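Local coordinates for protein o-succinylbenzoate synthase (Synechococcus elongatus, PDB 2OZT) that catalyses the metal-dependent dehydration of SHCHC to 2-succinylbenzoate, a step on the route to 1,4-dihydroxy-2-naphthoate and phylloquinone, at residues I9-L14 with S27-Y32; L33-E38 with T93-V98; V42-I47 with G99-R104; F241-T246 with V269-L274; I278-I283 with L296-D301. One frame throughout, in Å; residues are numbered along the deposited sequence.

Contact 1. Residues I9-L14 with S27-Y32; sequences IYEEPL and SRSGIY
The ring of Y10 is packed between the backbone at G30 and the ring of Y32. G30 N lies over the centre of one Y10 face, and G30 CA makes a CH-pi contact there, 3.8 Å from the ring centroid. Y32 covers the opposite face in an offset stack, with centroids 4.4 Å apart and planes at 20°. Y10 CG sits between the backbone N and the carbonyl carbon (chi1 76°). Y10 OH bonds to E46 and R304. Along the backbone, Y10 pairs with G30 and E12 with R28 as antiparallel hydrogen-bonded pairs. The E12 N to R28 O bond is 2.7 Å long and close to straight (169°). A water bridges E12 OE1 and Y32 OH, and E12 also forms a salt bridge with R304.

The other sheet face is looser. It carries I9, E11 and P13 beside S27 and S29, and much of it is exposed. E11 OE2 comes 2.7 Å from S29 OG. Helix 58-67 touches I9, S29 and I31 on this side. This is a classic antiparallel beta hairpin, strands 3-20 and 23-36, in the N-terminal capping domain of the enolase superfamily.

Contact 2. Residues L33-E38 with T93-V98; sequences LRLEDE and TAWQSV
L35 makes most of the apolar contacts with the end of helix 85-97 and the residue after it: A94, W95 and V98. Its CD1 meets A94 CB at 3.9 Å. Its CD2 lies against the helix backbone, 3.8 Å from W95 N, and also approaches the W95 ring at CE3. Further back on the same side chain, L35 CB packs on V98 CG2 at 3.8 Å. The L35 chi2 of 58° turns CD1 to the alanine. L33 adds a looser touch, CD1 to A94 CB at 4.3 Å. No hydrogen bond joins the two segments.

The polar side chains bond to partners other than the opposite segment. D37 OD2 lies near V98 CG1, but its hydrogen bond is to Q41. R34 and E36 point away from the helix and form a salt bridge, R34 NH1 to E36 OE1 at 2.9 Å. R34 also pairs with E316 and makes a cation-pi contact with W319. On the helix, S97 OG donates to A94 O at 2.8 Å and also bonds to Y44 N.

The axes of strand part 33-36 and helix part 93-97 approach to 8.5 Å, at 34° from parallel. Leucines at alternate strand positions face a small alanine, as in a helix layered on a beta sheet. Here this joins the sheet and a helix of the enolase-type N-terminal domain.

Contact 3. Residues V42-I47 with G99-R104; sequences VGYGEI and GRLPYR
L101 reaches toward strand 42-47 from the loop that follows helix 85-97. Its CB leaves the backbone in the direction of the strand. CG is anti to the carbonyl carbon (chi1 -59°), and chi2 of 177° extends CD1 onward to the strand. CD1 then does the touching. It meets Y44 CD2 at 3.7 Å, at the edge of the ring and near its plane. It also lies 4.2 Å from G43 CA and 4.1 Å from V42 O. The other branch, CD2, turns back to its own loop and lies over one face of the Y103 ring. Y315 of helix 312-320 also touches L101.

The polar link is made through water. One water donates to V42 O at 2.7 Å and accepts from L101 N at 3.1 Å. Y44 OH bonds to E316, while the ring edge at CD2 meets the leucine. The chemistry implies a small apolar touch beside one bridging water, which bonds to V42 O and L101 N where no direct hydrogen bond joins strand and loop.

Contact 4. Residues F241-T246 with V269-L274; sequences FFVIKT and VFSSAL
The F270 ring has T246 OG1 at its edge, near its plane, 3.5 Å from F270 CD1. Water 3 also lies at the ring edge, in plane. I244 CB approaches the same ring obliquely, 4.1 Å from F270 CD1. The F241 ring is met obliquely by V269 CG2, and it has further partners in Y194 and in R267, which makes a cation-pi contact.

Three backbone bonds join the parallel strands. V269 N donates to F242 O, I244 N to V269 O at 2.8 Å, and S271 N to I244 O at 2.9 Å. The last is nearly straight (170°). Water 3 continues the link where the strands part: it donates to I244 O and S271 O and accepts from T246 N.

S271 OG sits close to V243 CG1 and to K245 CD, each at 3.2 Å. K245 is bent at chi2 (69°) and chi3 (60°), and the chain turns its amino group from S271 back to its own strand. NZ donates to V243 O at 2.7 Å, from above the carbonyl plane. It also bonds to V224 O and forms a salt bridge with D221, a metal ligand. These bonds fix the amino group beside the metal site. K245 is the predicted proton acceptor. Neighbouring parallel strands with a lysine at the C-terminal end are typical of the enolase-superfamily barrel, whose active site lies at that end.

Contact 5. Residues I278-I283 with L296-D301; sequences IARTAI and LGFGVD
R280 runs out extended from the helix to F298 and V300, with chi2 -156° and chi3 -158° placing CD and NE. The F298 ring meets the arginine at its edge. R280 CD lies 3.8 Å from F298 CD1, near the ring plane. The guanidinium and ring planes are 65° apart. I283 CD1 touches another point on that edge, 4.0 Å from F298 CZ. Beyond the ring, V300 CG2 sits over one guanidinium face, 3.7 Å from R280 NH2. D301 OD1 lies at the guanidinium edge, and its salt bridge to R280 NH1 is long, at 3.9 Å. The stronger polar partners are E275, which pairs with R280 NE, and R304 O, which accepts from NH2. A water accepts from R280 NH1 at 2.7 Å. The contact thus packs the 296-301 loop on helix 277-290. G297 joins the loop by backbone hydrogen bonds to F270 and S272, at the end of strand 268-270, while I283 and A279 touch F89 of helix 85-97.

In the fold
Contacts 1, 2 and 3 gather on the N-terminal domain, and contacts 4 and 5 on the barrel. Contacts 1 and 2 use successive parts of strand 23-36, with centres about 20 Å apart. Strand 42-47 of contact 3 is the next strand in that sheet. The centres of contacts 2 and 3 are about 7 Å apart, and their segments alternate along the chain. Contacts 4 and 5 come later, with centres about 9 Å apart; strand 268-270 leads into helix 277-290. Bonds between contacts tie the domains together: R28 to A273 and L274, and E46 to A279. The capping domain is thus fastened to the loop after strand 268-270 and to the start of helix 277-290, at the barrel's active-site end.

Contact 1. Residues I9-L14 with S27-Y32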
# COMPACT_ATOMS: atom_id res chain seq x y z
N ILE A 9 -19.70 -10.18 -0.41
CA ILE A 9 -18.41 -10.60 -0.97
C ILE A 9 -18.30 -10.13 -2.41
O ILE A 9 -19.31 -10.03 -3.12
CB ILE A 9 -18.25 -12.11 -0.89
CG1 ILE A 9 -16.75 -12.46 -0.94
CG2 ILE A 9 -19.02 -12.82 -2.02
CD1 ILE A 9 -16.43 -13.93 -0.60
N TYR A 10 -17.06 -9.86 -2.83
CA TYR A 10 -16.74 -9.64 -4.25
C TYR A 10 -15.56 -10.49 -4.64
O TYR A 10 -14.78 -10.83 -3.80
CB TYR A 10 -16.48 -8.16 -4.53
CG TYR A 10 -15.14 -7.58 -4.07
CD1 TYR A 10 -13.97 -7.81 -4.80
CD2 TYR A 10 -15.06 -6.77 -2.94
CE1 TYR A 10 -12.77 -7.24 -4.43
CE2 TYR A 10 -13.85 -6.18 -2.55
CZ TYR A 10 -12.70 -6.42 -3.30
OH TYR A 10 -11.50 -5.84 -2.93
N GLU A 11 -15.49 -10.89 -5.91
CA GLU A 11 -14.31 -11.60 -6.44
C GLU A 11 -14.13 -11.08 -7.86
O GLU A 11 -14.87 -11.50 -8.77
CB GLU A 11 -14.50 -13.13 -6.39
CG GLU A 11 -13.36 -13.98 -7.03
CD GLU A 11 -13.13 -15.33 -6.32
OE1 GLU A 11 -13.84 -16.34 -6.57
OE2 GLU A 11 -12.19 -15.40 -5.51
N GLU A 12 -13.17 -10.18 -8.05
CA GLU A 12 -13.00 -9.39 -9.27
C GLU A 12 -11.74 -9.80 -10.05
O GLU A 12 -10.63 -9.74 -9.54
CB GLU A 12 -12.94 -7.90 -8.90
CG GLU A 12 -12.90 -6.95 -10.07
CD GLU A 12 -12.76 -5.51 -9.66
OE1 GLU A 12 -13.33 -5.11 -8.59
OE2 GLU A 12 -12.08 -4.77 -10.41
N PRO A 13 -11.91 -10.27 -11.30
CA PRO A 13 -10.71 -10.57 -12.07
C PRO A 13 -9.77 -9.36 -12.23
O PRO A 13 -10.22 -8.22 -12.40
CB PRO A 13 -11.29 -10.98 -13.44
CG PRO A 13 -12.67 -11.55 -13.07
CD PRO A 13 -13.15 -10.59 -12.04
N LEU A 14 -8.47 -9.63 -12.22
CA LEU A 14 -7.50 -8.56 -12.45
C LEU A 14 -7.60 -8.19 -13.93
O LEU A 14 -8.06 -9.01 -14.74
CB LEU A 14 -6.09 -9.00 -12.07
CG LEU A 14 -5.83 -9.29 -10.58
CD1 LEU A 14 -4.39 -9.67 -10.31
CD2 LEU A 14 -6.19 -8.03 -9.73
N SER A 27 -7.12 -12.71 -9.69
CA SER A 27 -8.31 -12.05 -9.22
C SER A 27 -8.00 -11.49 -7.84
O SER A 27 -6.98 -11.84 -7.24
CB SER A 27 -9.46 -13.06 -9.10
OG SER A 27 -9.21 -13.97 -8.05
N ARG A 28 -8.87 -10.58 -7.38
CA ARG A 28 -8.86 -10.09 -5.99
C ARG A 28 -10.25 -10.26 -5.43
O ARG A 28 -11.21 -10.01 -6.14
CB ARG A 28 -8.49 -8.59 -5.91
CG ARG A 28 -6.98 -8.34 -5.93
CD ARG A 28 -6.44 -8.67 -4.57
NE ARG A 28 -6.50 -7.56 -3.60
CZ ARG A 28 -6.69 -7.71 -2.29
NH1 ARG A 28 -6.58 -6.63 -1.50
NH2 ARG A 28 -7.02 -8.89 -1.77
N SER A 29 -10.33 -10.65 -4.16
CA SER A 29 -11.63 -10.82 -3.47
C SER A 29 -11.64 -9.92 -2.24
O SER A 29 -10.59 -9.51 -1.74
CB SER A 29 -11.81 -12.26 -3.05
OG SER A 29 -11.91 -13.08 -4.22
N GLY A 30 -12.84 -9.63 -1.75
CA GLY A 30 -12.98 -8.81 -0.52
C GLY A 30 -14.43 -8.70 -0.16
O GLY A 30 -15.28 -9.44 -0.69
N ILE A 31 -14.70 -7.77 0.75
CA ILE A 31 -16.06 -7.51 1.22
C ILE A 31 -16.35 -6.05 1.07
O ILE A 31 -15.50 -5.19 1.41
CB ILE A 31 -16.13 -7.85 2.69
CG1 ILE A 31 -16.09 -9.37 2.92
CG2 ILE A 31 -17.40 -7.29 3.33
CD1 ILE A 31 -15.72 -9.71 4.38
N TYR A 32 -17.55 -5.76 0.56
CA TYR A 32 -18.09 -4.38 0.65
C TYR A 32 -19.12 -4.28 1.75
O TYR A 32 -19.96 -5.16 1.91
CB TYR A 32 -18.74 -3.95 -0.66
CG TYR A 32 -17.79 -3.89 -1.82
CD1 TYR A 32 -16.57 -3.24 -1.71
CD2 TYR A 32 -18.11 -4.48 -3.04
CE1 TYR A 32 -15.69 -3.20 -2.76
CE2 TYR A 32 -17.22 -4.43 -4.13
CZ TYR A 32 -16.03 -3.75 -3.97
OH TYR A 32 -15.14 -3.69 -5.03
O HOH W 1 -15.59 -5.39 -7.42

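Contact 2. Residues L33-E38 with T93-V98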
# COMPACT_ATOMS: atom_id res chain seq x y z
N LEU A 33 -19.05 -3.17 2.49
CA LEU A 33 -19.99 -2.87 3.57
C LEU A 33 -20.86 -1.71 3.13
O LEU A 33 -20.36 -0.75 2.57
CB LEU A 33 -19.27 -2.37 4.82
CG LEU A 33 -18.26 -3.35 5.42
CD1 LEU A 33 -17.47 -2.70 6.55
CD2 LEU A 33 -18.89 -4.63 5.90
N ARG A 34 -22.16 -1.82 3.44
CA ARG A 34 -23.11 -0.70 3.21
C ARG A 34 -23.85 -0.42 4.50
O ARG A 34 -24.52 -1.31 5.00
CB ARG A 34 -24.06 -1.06 2.09
CG ARG A 34 -25.09 0.08 1.77
CD ARG A 34 -26.07 -0.39 0.72
NE ARG A 34 -27.01 0.66 0.23
CZ ARG A 34 -28.13 1.00 0.85
NH1 ARG A 34 -28.49 0.48 2.02
NH2 ARG A 34 -28.89 1.95 0.30
N LEU A 35 -23.76 0.84 4.98
CA LEU A 35 -24.30 1.27 6.27
C LEU A 35 -25.42 2.26 5.97
O LEU A 35 -25.30 3.03 5.05
CB LEU A 35 -23.20 1.95 7.09
CG LEU A 35 -22.37 1.05 7.99
CD1 LEU A 35 -21.66 -0.08 7.19
CD2 LEU A 35 -21.36 1.87 8.79
N GLU A 36 -26.53 2.17 6.70
CA GLU A 36 -27.61 3.14 6.46
C GLU A 36 -28.23 3.54 7.78
O GLU A 36 -28.56 2.68 8.59
CB GLU A 36 -28.64 2.56 5.51
CG GLU A 36 -29.79 3.57 5.12
CD GLU A 36 -30.75 3.03 4.08
OE1 GLU A 36 -30.46 2.03 3.40
OE2 GLU A 36 -31.85 3.62 3.92
N ASP A 37 -28.36 4.85 7.99
CA ASP A 37 -29.02 5.29 9.23
C ASP A 37 -30.53 5.41 9.05
O ASP A 37 -31.08 5.21 7.95
CB ASP A 37 -28.37 6.59 9.79
CG ASP A 37 -28.57 7.81 8.90
OD1 ASP A 37 -29.46 7.83 8.00
OD2 ASP A 37 -27.85 8.82 9.08
N GLU A 38 -31.21 5.74 10.15
CA GLU A 38 -32.67 5.74 10.18
C GLU A 38 -33.25 6.67 9.11
O GLU A 38 -34.29 6.37 8.52
CB GLU A 38 -33.18 6.14 11.58
CG GLU A 38 -34.63 6.73 11.59
CD GLU A 38 -35.74 5.69 11.69
OE1 GLU A 38 -36.25 5.48 12.83
OE2 GLU A 38 -36.14 5.11 10.65
N THR A 93 -13.83 3.19 8.16
CA THR A 93 -14.07 4.06 7.01
C THR A 93 -15.55 4.09 6.59
O THR A 93 -16.07 5.14 6.19
CB THR A 93 -13.10 3.74 5.82
OG1 THR A 93 -13.28 2.38 5.42
CG2 THR A 93 -11.59 3.97 6.20
N ALA A 94 -16.22 2.95 6.68
CA ALA A 94 -17.64 2.93 6.37
C ALA A 94 -18.36 3.85 7.35
O ALA A 94 -19.20 4.65 6.92
CB ALA A 94 -18.17 1.50 6.48
N TRP A 95 -18.09 3.70 8.64
CA TRP A 95 -18.81 4.52 9.67
C TRP A 95 -18.58 5.99 9.38
O TRP A 95 -19.52 6.80 9.39
CB TRP A 95 -18.26 4.18 11.04
CG TRP A 95 -19.02 4.84 12.18
CD1 TRP A 95 -18.68 5.97 12.85
CD2 TRP A 95 -20.22 4.35 12.79
NE1 TRP A 95 -19.61 6.23 13.84
CE2 TRP A 95 -20.57 5.26 13.81
CE3 TRP A 95 -21.05 3.24 12.55
CZ2 TRP A 95 -21.71 5.09 14.62
CZ3 TRP A 95 -22.21 3.08 13.37
CH2 TRP A 95 -22.51 4.00 14.38
N GLN A 96 -17.34 6.35 9.10
CA GLN A 96 -17.03 7.77 8.95
C GLN A 96 -17.65 8.35 7.69
O GLN A 96 -17.93 9.56 7.63
CB GLN A 96 -15.52 7.96 8.97
CG GLN A 96 -14.89 7.73 10.36
CD GLN A 96 -15.48 8.61 11.50
OE1 GLN A 96 -15.80 9.77 11.29
NE2 GLN A 96 -15.61 8.03 12.68
N SER A 97 -17.93 7.51 6.69
CA SER A 97 -18.54 7.97 5.44
C SER A 97 -20.04 8.26 5.49
O SER A 97 -20.53 8.89 4.57
CB SER A 97 -18.26 6.99 4.28
OG SER A 97 -19.06 5.80 4.40
N VAL A 98 -20.74 7.76 6.52
CA VAL A 98 -22.21 7.87 6.55
C VAL A 98 -22.60 9.35 6.54
O VAL A 98 -22.24 10.09 7.46
CB VAL A 98 -22.83 7.16 7.75
CG1 VAL A 98 -24.36 7.42 7.84
CG2 VAL A 98 -22.59 5.63 7.69

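Contact 3. Residues V42-I47 with G99-R104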
# COMPACT_ATOMS: atom_id res chain seq x y z
N VAL A 42 -26.31 6.99 3.78
CA VAL A 42 -25.64 5.70 3.51
C VAL A 42 -24.13 5.92 3.56
O VAL A 42 -23.64 6.99 3.22
CB VAL A 42 -26.03 5.15 2.16
CG1 VAL A 42 -25.24 3.88 1.83
CG2 VAL A 42 -27.49 4.74 2.16
N GLY A 43 -23.41 4.90 4.03
CA GLY A 43 -21.93 4.95 3.97
C GLY A 43 -21.47 3.59 3.46
O GLY A 43 -22.23 2.62 3.47
N TYR A 44 -20.22 3.57 2.99
CA TYR A 44 -19.65 2.32 2.39
C TYR A 44 -18.22 2.12 2.83
O TYR A 44 -17.51 3.08 3.04
CB TYR A 44 -19.67 2.36 0.86
CG TYR A 44 -21.03 2.45 0.22
CD1 TYR A 44 -21.70 1.32 -0.26
CD2 TYR A 44 -21.64 3.70 0.10
CE1 TYR A 44 -22.97 1.47 -0.85
CE2 TYR A 44 -22.87 3.84 -0.49
CZ TYR A 44 -23.52 2.74 -0.96
OH TYR A 44 -24.76 2.99 -1.52
N GLY A 45 -17.81 0.85 2.92
CA GLY A 45 -16.41 0.54 3.28
C GLY A 45 -16.05 -0.74 2.55
O GLY A 45 -16.89 -1.46 1.99
N GLU A 46 -14.75 -1.00 2.56
CA GLU A 46 -14.21 -2.19 1.89
C GLU A 46 -13.17 -2.87 2.77
O GLU A 46 -12.27 -2.22 3.30
CB GLU A 46 -13.59 -1.78 0.57
CG GLU A 46 -12.88 -2.92 -0.17
CD GLU A 46 -12.38 -2.52 -1.56
OE1 GLU A 46 -12.66 -1.40 -2.08
OE2 GLU A 46 -11.62 -3.38 -2.15
N ILE A 47 -13.31 -4.20 2.89
CA ILE A 47 -12.37 -5.06 3.64
C ILE A 47 -11.72 -6.01 2.63
O ILE A 47 -12.38 -6.88 2.06
CB ILE A 47 -13.13 -5.93 4.66
CG1 ILE A 47 -13.93 -5.02 5.62
CG2 ILE A 47 -12.25 -6.87 5.43
CD1 ILE A 47 -14.89 -5.78 6.56
N GLY A 99 -23.34 9.72 5.50
CA GLY A 99 -23.81 11.10 5.32
C GLY A 99 -22.72 12.08 4.95
O GLY A 99 -22.93 13.31 4.99
N ARG A 100 -21.55 11.56 4.55
CA ARG A 100 -20.40 12.41 4.14
C ARG A 100 -19.96 12.20 2.69
O ARG A 100 -19.00 12.83 2.23
CB ARG A 100 -19.24 12.23 5.13
CG ARG A 100 -19.54 12.70 6.55
CD ARG A 100 -18.28 12.74 7.41
NE ARG A 100 -18.52 13.17 8.80
CZ ARG A 100 -18.77 12.37 9.83
NH1 ARG A 100 -18.82 11.05 9.67
NH2 ARG A 100 -18.99 12.88 11.04
N LEU A 101 -20.64 11.32 1.97
CA LEU A 101 -20.32 11.04 0.57
C LEU A 101 -21.07 11.93 -0.41
O LEU A 101 -22.24 12.27 -0.15
CB LEU A 101 -20.63 9.57 0.25
CG LEU A 101 -19.89 8.54 1.10
CD1 LEU A 101 -20.37 7.13 0.72
CD2 LEU A 101 -18.39 8.67 0.83
N PRO A 102 -20.44 12.26 -1.54
CA PRO A 102 -19.06 11.87 -1.94
C PRO A 102 -17.97 12.75 -1.33
O PRO A 102 -18.22 13.89 -0.97
CB PRO A 102 -19.07 12.10 -3.44
CG PRO A 102 -20.04 13.33 -3.57
CD PRO A 102 -21.10 13.10 -2.57
N TYR A 103 -16.74 12.22 -1.27
CA TYR A 103 -15.64 12.92 -0.61
C TYR A 103 -14.90 13.84 -1.55
O TYR A 103 -14.81 13.57 -2.74
CB TYR A 103 -14.59 11.90 -0.15
CG TYR A 103 -14.94 11.12 1.08
CD1 TYR A 103 -14.74 9.73 1.12
CD2 TYR A 103 -15.41 11.75 2.23
CE1 TYR A 103 -14.99 9.02 2.25
CE2 TYR A 103 -15.68 11.06 3.36
CZ TYR A 103 -15.47 9.68 3.38
OH TYR A 103 -15.73 9.03 4.54
N ARG A 104 -14.33 14.91 -0.96
CA ARG A 104 -13.42 15.80 -1.66
C ARG A 104 -12.06 15.12 -1.71
O ARG A 104 -11.55 14.68 -0.68
CB ARG A 104 -13.32 17.13 -0.90
CG ARG A 104 -12.29 18.12 -1.45
CD ARG A 104 -12.68 18.58 -2.85
NE ARG A 104 -13.84 19.47 -2.85
CZ ARG A 104 -14.72 19.56 -3.84
NH1 ARG A 104 -14.59 18.79 -4.92
NH2 ARG A 104 -15.74 20.40 -3.75
O HOH W 2 -23.10 9.51 2.51

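Contact 4. Residues F241-T246 with V269-L274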
# COMPACT_ATOMS: atom_id res chain seq x y z
N PHE A 241 12.28 4.32 5.71
CA PHE A 241 10.91 4.58 5.30
C PHE A 241 9.97 3.41 5.60
O PHE A 241 10.37 2.27 5.78
CB PHE A 241 10.84 4.86 3.80
CG PHE A 241 11.49 6.15 3.41
CD1 PHE A 241 10.76 7.31 3.21
CD2 PHE A 241 12.88 6.20 3.24
CE1 PHE A 241 11.40 8.49 2.88
CE2 PHE A 241 13.52 7.36 2.86
CZ PHE A 241 12.78 8.53 2.69
N PHE A 242 8.68 3.74 5.68
CA PHE A 242 7.66 2.72 5.90
C PHE A 242 6.65 2.85 4.76
O PHE A 242 6.17 3.97 4.51
CB PHE A 242 6.86 3.08 7.16
CG PHE A 242 7.63 3.02 8.47
CD1 PHE A 242 7.52 1.93 9.31
CD2 PHE A 242 8.38 4.12 8.91
CE1 PHE A 242 8.19 1.91 10.55
CE2 PHE A 242 9.03 4.09 10.15
CZ PHE A 242 8.93 2.99 10.95
N VAL A 243 6.39 1.77 4.05
CA VAL A 243 5.38 1.80 2.98
C VAL A 243 4.06 1.32 3.61
O VAL A 243 3.96 0.16 4.03
CB VAL A 243 5.80 0.91 1.80
CG1 VAL A 243 4.74 0.95 0.69
CG2 VAL A 243 7.18 1.35 1.26
N ILE A 244 3.10 2.23 3.75
CA ILE A 244 1.86 1.93 4.47
C ILE A 244 0.76 1.55 3.49
O ILE A 244 0.44 2.35 2.57
CB ILE A 244 1.40 3.21 5.20
CG1 ILE A 244 2.44 3.71 6.21
CG2 ILE A 244 0.03 2.98 5.91
CD1 ILE A 244 2.83 2.69 7.30
N LYS A 245 0.21 0.35 3.67
CA LYS A 245 -0.97 -0.05 2.90
C LYS A 245 -2.19 0.17 3.76
O LYS A 245 -2.56 -0.65 4.59
CB LYS A 245 -0.93 -1.54 2.51
CG LYS A 245 0.10 -1.87 1.40
CD LYS A 245 1.61 -1.74 1.79
CE LYS A 245 2.03 -2.65 2.94
NZ LYS A 245 3.54 -2.41 3.21
N THR A 246 -2.78 1.36 3.59
CA THR A 246 -3.83 1.79 4.50
C THR A 246 -4.99 0.79 4.58
O THR A 246 -5.56 0.59 5.67
CB THR A 246 -4.28 3.16 4.10
OG1 THR A 246 -3.17 4.07 4.15
CG2 THR A 246 -5.37 3.74 5.02
N VAL A 269 5.33 6.37 2.94
CA VAL A 269 4.91 6.29 1.53
C VAL A 269 3.62 5.47 1.54
O VAL A 269 3.58 4.36 2.05
CB VAL A 269 5.97 5.57 0.68
CG1 VAL A 269 5.45 5.35 -0.75
CG2 VAL A 269 7.25 6.44 0.63
N PHE A 270 2.54 6.05 1.00
CA PHE A 270 1.30 5.32 0.98
C PHE A 270 1.10 4.55 -0.32
O PHE A 270 1.27 5.12 -1.39
CB PHE A 270 0.14 6.33 1.14
CG PHE A 270 0.11 6.99 2.49
CD1 PHE A 270 -0.61 6.42 3.51
CD2 PHE A 270 0.76 8.20 2.72
CE1 PHE A 270 -0.64 7.01 4.81
CE2 PHE A 270 0.77 8.79 3.99
CZ PHE A 270 0.02 8.21 5.00
N SER A 271 0.74 3.27 -0.20
CA SER A 271 0.63 2.41 -1.37
C SER A 271 -0.58 1.55 -1.41
O SER A 271 -1.35 1.44 -0.42
CB SER A 271 1.89 1.53 -1.47
OG SER A 271 1.83 0.47 -0.57
N SER A 272 -0.80 1.00 -2.60
CA SER A 272 -1.98 0.18 -2.88
C SER A 272 -1.81 -1.29 -2.54
O SER A 272 -0.75 -1.87 -2.73
CB SER A 272 -2.33 0.28 -4.36
OG SER A 272 -3.45 -0.55 -4.66
N ALA A 273 -2.86 -1.90 -2.03
CA ALA A 273 -2.93 -3.35 -1.82
C ALA A 273 -3.87 -3.96 -2.87
O ALA A 273 -4.55 -4.96 -2.60
CB ALA A 273 -3.50 -3.63 -0.44
N LEU A 274 -3.92 -3.35 -4.07
CA LEU A 274 -4.83 -3.80 -5.14
C LEU A 274 -6.25 -3.92 -4.64
O LEU A 274 -6.95 -4.93 -4.84
CB LEU A 274 -4.34 -5.14 -5.75
CG LEU A 274 -2.94 -5.10 -6.39
CD1 LEU A 274 -2.66 -6.49 -6.96
CD2 LEU A 274 -2.83 -4.03 -7.48
O HOH W 3 -2.07 3.31 1.54

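Contact 5. Residues I278-I283 with L296-D301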
# COMPACT_ATOMS: atom_id res chain seq x y z
N ILE A 278 -13.94 1.65 -3.56
CA ILE A 278 -14.45 2.10 -2.25
C ILE A 278 -13.27 2.36 -1.30
O ILE A 278 -13.13 3.43 -0.75
CB ILE A 278 -15.48 1.14 -1.69
CG1 ILE A 278 -16.74 1.24 -2.57
CG2 ILE A 278 -15.77 1.45 -0.23
CD1 ILE A 278 -17.85 0.19 -2.19
N ALA A 279 -12.37 1.38 -1.19
CA ALA A 279 -11.20 1.54 -0.32
C ALA A 279 -10.28 2.64 -0.83
O ALA A 279 -9.79 3.43 -0.05
CB ALA A 279 -10.40 0.21 -0.30
N ARG A 280 -10.02 2.66 -2.14
CA ARG A 280 -9.08 3.70 -2.67
C ARG A 280 -9.63 5.10 -2.40
O ARG A 280 -8.88 5.98 -2.00
CB ARG A 280 -8.80 3.55 -4.17
CG ARG A 280 -8.01 2.33 -4.45
CD ARG A 280 -7.20 2.35 -5.76
NE ARG A 280 -6.95 0.95 -6.08
CZ ARG A 280 -6.56 0.45 -7.25
NH1 ARG A 280 -6.30 1.26 -8.29
NH2 ARG A 280 -6.42 -0.86 -7.36
N THR A 281 -10.94 5.30 -2.60
CA THR A 281 -11.51 6.62 -2.39
C THR A 281 -11.45 6.99 -0.91
O THR A 281 -11.13 8.14 -0.57
CB THR A 281 -12.95 6.72 -2.92
OG1 THR A 281 -12.98 6.29 -4.27
CG2 THR A 281 -13.41 8.19 -2.91
N ALA A 282 -11.71 6.03 -0.03
CA ALA A 282 -11.55 6.25 1.39
C ALA A 282 -10.12 6.66 1.75
O ALA A 282 -9.91 7.51 2.63
CB ALA A 282 -11.92 4.99 2.15
N ILE A 283 -9.13 6.02 1.12
CA ILE A 283 -7.76 6.36 1.40
C ILE A 283 -7.44 7.78 0.91
O ILE A 283 -6.80 8.55 1.63
CB ILE A 283 -6.80 5.32 0.77
CG1 ILE A 283 -6.97 3.97 1.46
CG2 ILE A 283 -5.34 5.78 0.92
CD1 ILE A 283 -6.27 2.78 0.68
N LEU A 296 2.65 8.43 -4.46
CA LEU A 296 1.89 7.30 -3.94
C LEU A 296 2.10 6.03 -4.72
O LEU A 296 2.23 6.06 -5.98
CB LEU A 296 0.36 7.57 -4.02
CG LEU A 296 -0.18 8.85 -3.39
CD1 LEU A 296 -1.70 8.92 -3.58
CD2 LEU A 296 0.20 8.91 -1.88
N GLY A 297 2.11 4.90 -4.01
CA GLY A 297 2.28 3.61 -4.70
C GLY A 297 0.94 3.10 -5.21
O GLY A 297 0.55 1.96 -4.90
N PHE A 298 0.27 3.93 -6.02
CA PHE A 298 -1.05 3.58 -6.55
C PHE A 298 -1.04 3.47 -8.07
O PHE A 298 -2.14 3.48 -8.69
CB PHE A 298 -2.11 4.58 -6.07
CG PHE A 298 -2.63 4.28 -4.67
CD1 PHE A 298 -3.82 3.56 -4.50
CD2 PHE A 298 -1.93 4.67 -3.52
CE1 PHE A 298 -4.29 3.27 -3.21
CE2 PHE A 298 -2.41 4.39 -2.25
CZ PHE A 298 -3.60 3.69 -2.10
N GLY A 299 0.15 3.25 -8.62
CA GLY A 299 0.34 3.12 -10.10
C GLY A 299 0.06 1.71 -10.57
O GLY A 299 0.87 1.13 -11.29
N VAL A 300 -1.09 1.17 -10.15
CA VAL A 300 -1.35 -0.26 -10.25
C VAL A 300 -2.51 -0.57 -11.21
O VAL A 300 -3.04 -1.66 -11.17
CB VAL A 300 -1.68 -0.88 -8.86
CG1 VAL A 300 -0.46 -0.76 -7.90
CG2 VAL A 300 -2.93 -0.19 -8.25
N ASP A 301 -2.88 0.40 -12.05
CA ASP A 301 -4.00 0.23 -12.99
C ASP A 301 -3.89 -0.93 -13.94
O ASP A 301 -4.91 -1.41 -14.41
CB ASP A 301 -4.20 1.48 -13.84
CG ASP A 301 -4.85 2.59 -13.07
OD1 ASP A 301 -5.28 2.38 -11.93
OD2 ASP A 301 -4.91 3.70 -13.63
O HOH W 4 -5.45 3.86 -8.14